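Local structure of Non-structural protein 3 (Porcine deltacoronavirus, 6LN0) at residues Val14-Gly19 against Gln160-Leu165; Asn98-Leu103 against Pro131-Asp136; Asn248-Leu253 against Leu268-Ala273; Ala391-Phe394 against Cys399-Thr402. The protein probably binds ADP-ribose-type ligands through its macro domain and cleaves the viral polyprotein through its papain-like peptidase domain. One frame throughout, in Å; residues are numbered along the deposited sequence.

Interaction 1 (Val14-Gly19 against Gln160-Leu165)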
loop_
_atom_site.group_PDB
_atom_site.type_symbol
_atom_site.label_atom_id
_atom_site.label_comp_id
_atom_site.label_asym_id
_atom_site.label_seq_id
_atom_site.Cartn_x
_atom_site.Cartn_y
_atom_site.Cartn_z
ATOM N N VAL A 14 12.546 -5.535 -24.545
ATOM C CA VAL A 14 12.200 -6.782 -25.204
ATOM C C VAL A 14 10.886 -6.622 -25.956
ATOM O O VAL A 14 9.976 -5.913 -25.507
ATOM C CB VAL A 14 12.097 -7.881 -24.137
ATOM C CG1 VAL A 14 11.570 -9.158 -24.717
ATOM C CG2 VAL A 14 13.427 -8.081 -23.468
ATOM N N GLU A 15 10.776 -7.278 -27.107
ATOM C CA GLU A 15 9.514 -7.344 -27.824
ATOM C C GLU A 15 9.305 -8.767 -28.330
ATOM O O GLU A 15 10.241 -9.414 -28.814
ATOM C CB GLU A 15 9.460 -6.337 -28.985
ATOM C CG GLU A 15 10.254 -6.732 -30.239
ATOM C CD GLU A 15 10.752 -5.523 -31.030
ATOM O OE1 GLU A 15 10.116 -5.165 -32.051
ATOM O OE2 GLU A 15 11.783 -4.929 -30.630
ATOM N N LEU A 16 8.078 -9.261 -28.192
ATOM C CA LEU A 16 7.728 -10.620 -28.580
ATOM C C LEU A 16 6.844 -10.530 -29.810
ATOM O O LEU A 16 5.687 -10.106 -29.718
ATOM C CB LEU A 16 7.025 -11.352 -27.447
ATOM C CG LEU A 16 7.104 -12.866 -27.547
ATOM C CD1 LEU A 16 7.116 -13.454 -26.166
ATOM C CD2 LEU A 16 5.931 -13.393 -28.326
ATOM N N VAL A 17 7.384 -10.931 -30.954
ATOM C CA VAL A 17 6.715 -10.746 -32.232
ATOM C C VAL A 17 6.118 -12.068 -32.705
ATOM O O VAL A 17 6.615 -13.166 -32.404
ATOM C CB VAL A 17 7.697 -10.130 -33.248
ATOM C CG1 VAL A 17 7.143 -10.167 -34.662
ATOM C CG2 VAL A 17 7.998 -8.693 -32.834
ATOM N N VAL A 18 5.025 -11.942 -33.460
ATOM C CA VAL A 18 4.066 -13.003 -33.751
ATOM C C VAL A 18 4.565 -13.999 -34.802
ATOM O O VAL A 18 4.970 -15.116 -34.456
ATOM C CB VAL A 18 2.730 -12.356 -34.170
ATOM C CG1 VAL A 18 1.950 -11.948 -32.935
ATOM C CG2 VAL A 18 2.974 -11.112 -35.054
ATOM N N GLY A 19 4.544 -13.598 -36.088
ATOM C CA GLY A 19 4.710 -14.509 -37.215
ATOM C C GLY A 19 6.106 -15.063 -37.428
ATOM O O GLY A 19 6.909 -15.156 -36.495
ATOM N N GLN A 160 0.809 -14.290 -23.835
ATOM C CA GLN A 160 0.327 -14.313 -22.457
ATOM C C GLN A 160 1.376 -14.879 -21.506
ATOM O O GLN A 160 1.665 -14.281 -20.458
ATOM C CB GLN A 160 -0.967 -15.127 -22.324
ATOM C CG GLN A 160 -2.201 -14.390 -22.787
ATOM C CD GLN A 160 -2.895 -15.118 -23.913
ATOM O OE1 GLN A 160 -3.173 -16.319 -23.813
ATOM N NE2 GLN A 160 -3.180 -14.403 -24.995
ATOM N N VAL A 161 1.931 -16.051 -21.841
ATOM C CA VAL A 161 2.980 -16.647 -21.016
ATOM C C VAL A 161 4.071 -15.621 -20.744
ATOM O O VAL A 161 4.638 -15.563 -19.644
ATOM C CB VAL A 161 3.536 -17.913 -21.694
ATOM C CG1 VAL A 161 4.674 -18.505 -20.895
ATOM C CG2 VAL A 161 2.429 -18.930 -21.878
ATOM N N TRP A 162 4.342 -14.759 -21.729
ATOM C CA TRP A 162 5.320 -13.695 -21.538
ATOM C C TRP A 162 4.791 -12.645 -20.571
ATOM O O TRP A 162 5.464 -12.287 -19.603
ATOM C CB TRP A 162 5.682 -13.060 -22.888
ATOM C CG TRP A 162 6.676 -11.930 -22.819
ATOM C CD1 TRP A 162 6.496 -10.655 -23.275
ATOM C CD2 TRP A 162 8.003 -11.980 -22.280
ATOM N NE1 TRP A 162 7.625 -9.900 -23.036
ATOM C CE2 TRP A 162 8.565 -10.695 -22.430
ATOM C CE3 TRP A 162 8.764 -12.981 -21.671
ATOM C CZ2 TRP A 162 9.854 -10.386 -21.990
ATOM C CZ3 TRP A 162 10.049 -12.678 -21.243
ATOM C CH2 TRP A 162 10.580 -11.394 -21.403
ATOM N N ASP A 163 3.582 -12.150 -20.823
ATOM C CA ASP A 163 3.004 -11.104 -19.989
ATOM C C ASP A 163 2.894 -11.537 -18.526
ATOM O O ASP A 163 3.151 -10.740 -17.617
ATOM C CB ASP A 163 1.636 -10.718 -20.545
ATOM C CG ASP A 163 1.179 -9.364 -20.064
ATOM O OD1 ASP A 163 1.989 -8.654 -19.426
ATOM O OD2 ASP A 163 0.008 -9.007 -20.323
ATOM N N ALA A 164 2.530 -12.800 -18.276
ATOM C CA ALA A 164 2.415 -13.284 -16.902
ATOM C C ALA A 164 3.770 -13.315 -16.205
ATOM O O ALA A 164 3.893 -12.885 -15.052
ATOM C CB ALA A 164 1.777 -14.673 -16.888
ATOM N N LEU A 165 4.800 -13.811 -16.893
ATOM C CA LEU A 165 6.131 -13.929 -16.313
ATOM C C LEU A 165 6.743 -12.585 -15.941
ATOM O O LEU A 165 7.719 -12.560 -15.185
ATOM C CB LEU A 165 7.052 -14.669 -17.283
ATOM C CG LEU A 165 7.015 -16.188 -17.143
ATOM C CD1 LEU A 165 7.676 -16.847 -18.343
ATOM C CD2 LEU A 165 7.689 -16.613 -15.856
#
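Leu16 and Trp162 mark the nearest approach of the two backbones, with their CA atoms 8.1 Å apart, too far for any main-chain bond between strand 14-17 and the helical turn at 160-165. Side chains bridge the gap. Val14, Leu16 and Trp162 point across it, whereas Glu15 turns away toward a salt bridge with Arg148. The Trp162 side chain swings out with CG anti to its backbone N (chi1 179°), and this carries the indole along the strand until its six-membered ring arrives beside Val14. Val14 CG1 meets Trp162 CZ2 at 3.4 Å, approaching the ring at a slant. Val14 CG1 is also 4.1 Å from Trp162 CE2 and from Trp162 CH2, so it sits beside the benzo part of the indole, around CZ2. At the other end, Leu16 runs counter to the tryptophan side chain, and its CD1 methyl rests 3.6 Å from Trp162 CB and 3.7 Å from CG, near the root of the ring. Strand 10-17 lies at the margin of the macro-domain sheet, bonded through Glu15 and Val17 to strand 146-152 and the residues just after it. Trp162 reaches on to Leu135 of helix 131-141, joining strand and helix layers. No hydrogen bond crosses this contact, which rests on apolar packing of two aliphatic side chains against one tryptophan.

Interaction 2 (Asn98-Leu103 against Pro131-Asp136); sequences NVQELL and PVHSLD
Leu103 drives its forked end against Ser134 on the buried side of this helix pair, while Gln100 and His133 meet on the outer side. Helices 99-103 and 131-136 run in roughly the same direction, crossing at -38° with their axes 9.4 Å apart. On the tight side both Leu103 branches straddle the serine hydroxyl: CD1 and CD2 each lie 3.3 Å from Ser134 OG. Leu103 CD1 also lies 3.5 Å from Ser134 N and 4.0 Å from His133 CB. The hydroxyl, though wrapped by methyl groups, is satisfied by a hydrogen bond to the carbonyl of Leu122. Toward solvent the fit is looser and more polar. Gln100 extends its chain past the imidazole of His133, with CG 3.5 Å from His133 ND1, and the carboxamide plane stands 48° from the ring plane. Gln100 NE2 lies 4.2 Å above the plane of the His133 ring on one face, offset toward its rim. Gln100 OE1 comes within 3.3 Å of His133 ND1, yet the angle is poor and no hydrogen bond forms. The opposite flank of helix 131-141 is covered by helix 158-165, which places this helix between two others of the macro domain. With no bond across the interface, the helices are held by van der Waals packing of leucine on a satisfied serine, and the glutamine-histidine pair adds contact without a fixed polar link.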
loop_
_atom_site.group_PDB
_atom_site.type_symbol
_atom_site.label_atom_id
_atom_site.label_comp_id
_atom_site.label_asym_id
_atom_site.label_seq_id
_atom_site.Cartn_x
_atom_site.Cartn_y
_atom_site.Cartn_z
ATOM N N ASN A 98 19.653 -30.929 -16.046
ATOM C CA ASN A 98 18.465 -30.135 -15.752
ATOM C C ASN A 98 18.192 -29.233 -16.941
ATOM O O ASN A 98 19.026 -28.403 -17.300
ATOM C CB ASN A 98 18.638 -29.310 -14.476
ATOM C CG ASN A 98 17.379 -28.551 -14.100
ATOM O OD1 ASN A 98 17.446 -27.498 -13.465
ATOM N ND2 ASN A 98 16.219 -29.088 -14.486
ATOM N N VAL A 99 17.014 -29.388 -17.545
ATOM C CA VAL A 99 16.770 -28.710 -18.809
ATOM C C VAL A 99 16.696 -27.197 -18.638
ATOM O O VAL A 99 17.093 -26.452 -19.541
ATOM C CB VAL A 99 15.502 -29.257 -19.481
ATOM C CG1 VAL A 99 14.271 -28.943 -18.647
ATOM C CG2 VAL A 99 15.379 -28.639 -20.841
ATOM N N GLN A 100 16.198 -26.707 -17.502
ATOM C CA GLN A 100 16.047 -25.261 -17.363
ATOM C C GLN A 100 17.354 -24.561 -17.020
ATOM O O GLN A 100 17.477 -23.355 -17.262
ATOM C CB GLN A 100 14.983 -24.931 -16.321
ATOM C CG GLN A 100 13.706 -25.705 -16.533
ATOM C CD GLN A 100 12.916 -25.846 -15.262
ATOM O OE1 GLN A 100 12.233 -26.848 -15.054
ATOM N NE2 GLN A 100 12.995 -24.837 -14.399
ATOM N N GLU A 101 18.327 -25.285 -16.471
ATOM C CA GLU A 101 19.680 -24.750 -16.383
ATOM C C GLU A 101 20.300 -24.633 -17.774
ATOM O O GLU A 101 20.778 -23.561 -18.167
ATOM C CB GLU A 101 20.528 -25.636 -15.460
ATOM C CG GLU A 101 22.045 -25.472 -15.584
ATOM C CD GLU A 101 22.580 -24.231 -14.878
ATOM O OE1 GLU A 101 21.767 -23.451 -14.322
ATOM O OE2 GLU A 101 23.821 -24.039 -14.877
ATOM N N LEU A 102 20.274 -25.728 -18.546
ATOM C CA LEU A 102 20.796 -25.698 -19.909
ATOM C C LEU A 102 20.055 -24.686 -20.775
ATOM O O LEU A 102 20.653 -24.078 -21.674
ATOM C CB LEU A 102 20.711 -27.093 -20.534
ATOM C CG LEU A 102 21.019 -28.335 -19.685
ATOM C CD1 LEU A 102 21.169 -29.570 -20.554
ATOM C CD2 LEU A 102 22.256 -28.152 -18.821
ATOM N N LEU A 103 18.756 -24.500 -20.533
ATOM C CA LEU A 103 18.036 -23.414 -21.185
ATOM C C LEU A 103 18.644 -22.068 -20.814
ATOM O O LEU A 103 18.860 -21.207 -21.677
ATOM C CB LEU A 103 16.557 -23.454 -20.795
ATOM C CG LEU A 103 15.552 -24.127 -21.734
ATOM C CD1 LEU A 103 14.135 -23.837 -21.275
ATOM C CD2 LEU A 103 15.756 -23.682 -23.187
ATOM N N PRO A 131 7.508 -23.872 -22.864
ATOM C CA PRO A 131 7.828 -22.493 -23.270
ATOM C C PRO A 131 7.836 -21.510 -22.123
ATOM O O PRO A 131 8.443 -20.434 -22.250
ATOM C CB PRO A 131 6.718 -22.155 -24.271
ATOM C CG PRO A 131 5.570 -22.953 -23.797
ATOM C CD PRO A 131 6.161 -24.264 -23.303
ATOM N N VAL A 132 7.175 -21.821 -21.007
ATOM C CA VAL A 132 7.253 -20.904 -19.878
ATOM C C VAL A 132 8.638 -20.964 -19.241
ATOM O O VAL A 132 9.140 -19.954 -18.741
ATOM C CB VAL A 132 6.122 -21.184 -18.868
ATOM C CG1 VAL A 132 6.380 -22.441 -18.069
ATOM C CG2 VAL A 132 5.935 -19.985 -17.937
ATOM N N HIS A 133 9.298 -22.117 -19.286
ATOM C CA HIS A 133 10.681 -22.191 -18.815
ATOM C C HIS A 133 11.623 -21.449 -19.745
ATOM O O HIS A 133 12.525 -20.728 -19.283
ATOM C CB HIS A 133 11.119 -23.657 -18.659
ATOM C CG HIS A 133 10.187 -24.476 -17.825
ATOM N ND1 HIS A 133 10.401 -25.814 -17.568
ATOM C CD2 HIS A 133 9.039 -24.144 -17.185
ATOM C CE1 HIS A 133 9.419 -26.275 -16.816
ATOM N NE2 HIS A 133 8.577 -25.285 -16.575
ATOM N N SER A 134 11.439 -21.628 -21.061
ATOM C CA SER A 134 12.255 -20.896 -22.022
ATOM C C SER A 134 12.099 -19.393 -21.860
ATOM O O SER A 134 13.095 -18.662 -21.790
ATOM C CB SER A 134 11.921 -21.308 -23.455
ATOM O OG SER A 134 12.792 -22.343 -23.879
ATOM N N LEU A 135 10.858 -18.903 -21.836
ATOM C CA LEU A 135 10.676 -17.472 -21.643
ATOM C C LEU A 135 11.224 -17.025 -20.294
ATOM O O LEU A 135 11.674 -15.879 -20.152
ATOM C CB LEU A 135 9.205 -17.103 -21.786
ATOM C CG LEU A 135 8.746 -16.913 -23.235
ATOM C CD1 LEU A 135 7.468 -16.134 -23.283
ATOM C CD2 LEU A 135 9.791 -16.214 -24.093
ATOM N N ASP A 136 11.232 -17.925 -19.306
ATOM C CA ASP A 136 11.745 -17.585 -17.983
ATOM C C ASP A 136 13.268 -17.644 -17.950
ATOM O O ASP A 136 13.921 -16.750 -17.388
ATOM C CB ASP A 136 11.141 -18.515 -16.920
ATOM C CG ASP A 136 11.591 -18.165 -15.501
ATOM O OD1 ASP A 136 11.424 -16.986 -15.082
ATOM O OD2 ASP A 136 12.120 -19.081 -14.819
#

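Interaction 3 (Asn248-Leu253 against Leu268-Ala273)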
loop_
_atom_site.group_PDB
_atom_site.type_symbol
_atom_site.label_atom_id
_atom_site.label_comp_id
_atom_site.label_asym_id
_atom_site.label_seq_id
_atom_site.Cartn_x
_atom_site.Cartn_y
_atom_site.Cartn_z
ATOM N N ASN A 248 -28.633 5.263 31.830
ATOM C CA ASN A 248 -28.512 6.591 32.442
ATOM C C ASN A 248 -28.707 7.711 31.423
ATOM O O ASN A 248 -27.994 8.717 31.432
ATOM C CB ASN A 248 -27.167 6.768 33.145
ATOM C CG ASN A 248 -26.823 5.608 34.037
ATOM O OD1 ASN A 248 -26.957 4.459 33.642
ATOM N ND2 ASN A 248 -26.366 5.904 35.256
ATOM N N GLY A 249 -29.663 7.533 30.518
ATOM C CA GLY A 249 -29.947 8.550 29.523
ATOM C C GLY A 249 -28.976 8.646 28.364
ATOM O O GLY A 249 -29.253 9.398 27.422
ATOM N N LEU A 250 -27.853 7.920 28.384
ATOM C CA LEU A 250 -26.869 7.971 27.311
ATOM C C LEU A 250 -26.611 6.579 26.737
ATOM O O LEU A 250 -26.762 5.565 27.427
ATOM C CB LEU A 250 -25.551 8.577 27.811
ATOM C CG LEU A 250 -24.903 7.993 29.059
ATOM C CD1 LEU A 250 -24.093 6.762 28.705
ATOM C CD2 LEU A 250 -24.007 9.032 29.702
ATOM N N MET A 251 -26.189 6.534 25.474
ATOM C CA MET A 251 -25.771 5.273 24.852
ATOM C C MET A 251 -24.343 4.956 25.300
ATOM O O MET A 251 -23.409 5.699 24.994
ATOM C CB MET A 251 -25.891 5.364 23.333
ATOM C CG MET A 251 -25.630 4.044 22.609
ATOM S SD MET A 251 -26.970 2.826 22.729
ATOM C CE MET A 251 -28.103 3.423 21.486
ATOM N N HIS A 252 -24.179 3.877 26.058
ATOM C CA HIS A 252 -22.925 3.528 26.708
ATOM C C HIS A 252 -22.206 2.434 25.936
ATOM O O HIS A 252 -22.829 1.548 25.347
ATOM C CB HIS A 252 -23.167 3.040 28.141
ATOM C CG HIS A 252 -21.942 2.503 28.820
ATOM N ND1 HIS A 252 -20.912 3.313 29.250
ATOM C CD2 HIS A 252 -21.584 1.240 29.154
ATOM C CE1 HIS A 252 -19.969 2.576 29.810
ATOM N NE2 HIS A 252 -20.349 1.312 29.761
ATOM N N LEU A 253 -20.884 2.469 25.984
ATOM C CA LEU A 253 -20.072 1.486 25.289
ATOM C C LEU A 253 -19.624 0.462 26.317
ATOM O O LEU A 253 -18.740 0.748 27.130
ATOM C CB LEU A 253 -18.883 2.140 24.589
ATOM C CG LEU A 253 -17.940 1.209 23.825
ATOM C CD1 LEU A 253 -18.531 0.793 22.489
ATOM C CD2 LEU A 253 -16.599 1.862 23.616
ATOM N N LEU A 268 -18.877 11.620 28.740
ATOM C CA LEU A 268 -18.760 13.056 28.987
ATOM C C LEU A 268 -19.296 13.855 27.804
ATOM O O LEU A 268 -20.098 14.780 27.973
ATOM C CB LEU A 268 -17.304 13.427 29.258
ATOM C CG LEU A 268 -17.012 14.879 29.586
ATOM C CD1 LEU A 268 -17.722 15.303 30.859
ATOM C CD2 LEU A 268 -15.508 15.054 29.733
ATOM N N PHE A 269 -18.872 13.494 26.587
ATOM C CA PHE A 269 -19.266 14.273 25.420
ATOM C C PHE A 269 -20.780 14.294 25.275
ATOM O O PHE A 269 -21.371 15.344 24.998
ATOM C CB PHE A 269 -18.610 13.732 24.134
ATOM C CG PHE A 269 -18.974 14.530 22.920
ATOM C CD1 PHE A 269 -20.107 14.224 22.184
ATOM C CD2 PHE A 269 -18.242 15.649 22.574
ATOM C CE1 PHE A 269 -20.481 15.003 21.111
ATOM C CE2 PHE A 269 -18.614 16.436 21.498
ATOM C CZ PHE A 269 -19.720 16.102 20.757
ATOM N N GLN A 270 -21.424 13.146 25.475
ATOM C CA GLN A 270 -22.875 13.080 25.379
ATOM C C GLN A 270 -23.566 14.024 26.358
ATOM O O GLN A 270 -24.700 14.436 26.095
ATOM C CB GLN A 270 -23.346 11.639 25.602
ATOM C CG GLN A 270 -23.032 10.706 24.431
ATOM C CD GLN A 270 -23.584 9.310 24.628
ATOM O OE1 GLN A 270 -24.730 9.031 24.270
ATOM N NE2 GLN A 270 -22.775 8.423 25.214
ATOM N N ASN A 271 -22.911 14.388 27.466
ATOM C CA ASN A 271 -23.489 15.322 28.422
ATOM C C ASN A 271 -23.058 16.759 28.188
ATOM O O ASN A 271 -23.184 17.581 29.100
ATOM C CB ASN A 271 -23.156 14.904 29.858
ATOM C CG ASN A 271 -24.085 13.813 30.361
ATOM O OD1 ASN A 271 -23.679 12.657 30.505
ATOM N ND2 ASN A 271 -25.351 14.161 30.575
ATOM N N THR A 272 -22.537 17.076 27.011
ATOM C CA THR A 272 -22.348 18.460 26.610
ATOM C C THR A 272 -23.355 18.809 25.522
ATOM O O THR A 272 -24.202 18.004 25.134
ATOM C CB THR A 272 -20.936 18.719 26.102
ATOM O OG1 THR A 272 -20.882 18.305 24.739
ATOM C CG2 THR A 272 -19.930 17.944 26.901
ATOM N N ALA A 273 -23.254 20.031 25.018
ATOM C CA ALA A 273 -24.206 20.525 24.041
ATOM C C ALA A 273 -23.588 20.665 22.661
ATOM O O ALA A 273 -24.194 21.284 21.783
ATOM C CB ALA A 273 -24.781 21.862 24.504
#
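The carboxamide of Gln270 lies with one face against Leu250 and its polar edge toward Met251. Leu250 CB sits over that face, 3.7 Å from Gln270 OE1. Along the edge the amide makes a paired grip on one residue: Met251 N donates to Gln270 OE1 at 3.1 Å, its nitrogen tilted 17° from the carbonyl plane, and Gln270 NE2 donates to Met251 O at 2.8 Å, with the acceptor near the amide plane. The chain is extended beyond CG (chi2 -176°), which carries the amide from its own backbone across to the strand. Met251 O has a second donor in Tyr287 OH, leaving this carbonyl doubly held. Nearby, Leu250 CD2 touches Asn271 OD1 at 3.7 Å; that oxygen has a weak hydrogen bond to Tyr401 OH. Asn248 and Gly249, both with positive phi, form the type I' turn that links strands 244-247 and 250-253. Gln270 thus takes up N-H and C=O groups of the hairpin's outer edge, much as a neighbouring strand would. The arrangement joins that beta hairpin to residues 268-271, within a region assigned to the coronavirus papain-like peptidase, a family whose central helix begins with the nucleophilic cysteine.

Interaction 4 (Ala391-Phe394 against Cys399-Thr402)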
loop_
_atom_site.group_PDB
_atom_site.type_symbol
_atom_site.label_atom_id
_atom_site.label_comp_id
_atom_site.label_asym_id
_atom_site.label_seq_id
_atom_site.Cartn_x
_atom_site.Cartn_y
_atom_site.Cartn_z
ATOM N N ALA A 391 -18.269 14.677 34.758
ATOM C CA ALA A 391 -16.822 14.623 34.901
ATOM C C ALA A 391 -16.309 13.253 34.474
ATOM O O ALA A 391 -17.076 12.351 34.116
ATOM C CB ALA A 391 -16.394 14.929 36.339
ATOM N N ILE A 392 -14.990 13.110 34.503
ATOM C CA ILE A 392 -14.335 11.833 34.277
ATOM C C ILE A 392 -13.363 11.609 35.424
ATOM O O ILE A 392 -12.604 12.510 35.792
ATOM C CB ILE A 392 -13.611 11.784 32.913
ATOM C CG1 ILE A 392 -14.638 11.832 31.764
ATOM C CG2 ILE A 392 -12.790 10.542 32.822
ATOM C CD1 ILE A 392 -14.040 11.750 30.339
ATOM N N LYS A 393 -13.414 10.429 36.012
ATOM C CA LYS A 393 -12.481 10.059 37.061
ATOM C C LYS A 393 -11.595 8.919 36.573
ATOM O O LYS A 393 -12.018 8.062 35.781
ATOM C CB LYS A 393 -13.210 9.664 38.359
ATOM C CG LYS A 393 -13.971 10.802 39.058
ATOM C CD LYS A 393 -13.955 10.641 40.567
ATOM C CE LYS A 393 -15.350 10.808 41.180
ATOM N NZ LYS A 393 -15.474 10.124 42.523
ATOM N N PHE A 394 -10.356 8.933 37.061
ATOM C CA PHE A 394 -9.314 7.999 36.659
ATOM C C PHE A 394 -8.615 7.519 37.921
ATOM O O PHE A 394 -8.157 8.339 38.724
ATOM C CB PHE A 394 -8.328 8.694 35.719
ATOM C CG PHE A 394 -7.386 7.766 34.985
ATOM C CD1 PHE A 394 -6.328 7.156 35.640
ATOM C CD2 PHE A 394 -7.527 7.557 33.618
ATOM C CE1 PHE A 394 -5.450 6.336 34.956
ATOM C CE2 PHE A 394 -6.652 6.724 32.926
ATOM C CZ PHE A 394 -5.616 6.117 33.597
ATOM N N CYS A 399 -11.104 4.211 34.218
ATOM C CA CYS A 399 -11.642 5.559 34.130
ATOM C C CYS A 399 -13.104 5.459 33.751
ATOM O O CYS A 399 -13.516 4.503 33.084
ATOM C CB CYS A 399 -10.864 6.423 33.115
ATOM S SG CYS A 399 -10.974 5.922 31.426
ATOM N N TRP A 400 -13.890 6.442 34.183
ATOM C CA TRP A 400 -15.324 6.258 34.062
ATOM C C TRP A 400 -15.989 7.615 34.119
ATOM O O TRP A 400 -15.475 8.547 34.748
ATOM C CB TRP A 400 -15.873 5.348 35.174
ATOM C CG TRP A 400 -15.797 5.964 36.545
ATOM C CD1 TRP A 400 -16.728 6.770 37.120
ATOM C CD2 TRP A 400 -14.732 5.834 37.506
ATOM N NE1 TRP A 400 -16.320 7.152 38.380
ATOM C CE2 TRP A 400 -15.100 6.589 38.642
ATOM C CE3 TRP A 400 -13.514 5.145 37.524
ATOM C CZ2 TRP A 400 -14.297 6.676 39.777
ATOM C CZ3 TRP A 400 -12.710 5.241 38.654
ATOM C CH2 TRP A 400 -13.110 5.996 39.766
ATOM N N TYR A 401 -17.141 7.710 33.467
ATOM C CA TYR A 401 -17.930 8.927 33.528
ATOM C C TYR A 401 -18.750 8.955 34.811
ATOM O O TYR A 401 -19.271 7.932 35.263
ATOM C CB TYR A 401 -18.855 9.022 32.322
ATOM C CG TYR A 401 -19.873 10.121 32.452
ATOM C CD1 TYR A 401 -19.477 11.435 32.676
ATOM C CD2 TYR A 401 -21.229 9.854 32.353
ATOM C CE1 TYR A 401 -20.407 12.449 32.801
ATOM C CE2 TYR A 401 -22.167 10.862 32.473
ATOM C CZ TYR A 401 -21.751 12.159 32.697
ATOM O OH TYR A 401 -22.681 13.168 32.820
ATOM N N THR A 402 -18.859 10.134 35.400
ATOM C CA THR A 402 -19.742 10.342 36.531
ATOM C C THR A 402 -20.400 11.699 36.365
ATOM O O THR A 402 -19.712 12.705 36.177
ATOM C CB THR A 402 -18.981 10.258 37.863
ATOM O OG1 THR A 402 -19.807 10.756 38.919
ATOM C CG2 THR A 402 -17.689 11.064 37.818
#
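Ala391 N donates to Thr402 O at 2.8 Å, the shortest bond between the two strands. In return, Thr402 N donates to Ala391 O at 3.1 Å in a nearly straight bond (172°), although from above the carbonyl plane, and Tyr401 CA adds a CA-H...O contact to the same oxygen. A second reciprocal pair joins Lys393 to Trp400, where Trp400 N donates to Lys393 O at 2.9 Å. These two antiparallel hydrogen-bonded pairs hold together the beta hairpin of strands 391-395 and 398-402, which forms one margin of the peptidase's large sheet. On one face Lys393 CB lies over the indole of Trp400, 3.8 Å from the centroid of its six-membered ring, as a CH-pi contact. Trp400 CG takes the crowded position between backbone N and carbonyl carbon (chi1 68°), folding the indole back toward that lysine, whose NZ forms a salt bridge with Glu386. Ile392, Phe394, Cys399 and Tyr401 occupy the other face; there Cys399 CB meets Phe394 CD2 at 3.6 Å, obliquely to the ring. Cys399 also packs on Cys260 and Ala264, while Ile392 and Phe394 reach Pro313 at the start of helix 313-322.

Overall arrangement
From the N terminus, interaction 1 closes a long loop from the outer strand 10-17 to helix 158-165. Interaction 2 nests inside it, pairing helices 99-110 and 131-141. The two touch where Val161, Trp162 and Leu165 pack on Val132 and Leu135, so the macro-domain strand and three helices form one continuous patch. The chain then enters the peptidase part, where interaction 3 closes a short loop between a hairpin strand and helix 260-270, and interaction 4 follows in series as a local hairpin. These two also touch: a probable, weak hydrogen bond joins Asn271 to Tyr401, Leu268 packs on Ile392 and Leu250 on Tyr401. Interactions 1 and 3 have centres about 64 Å apart, on opposite sides of the chain's centre.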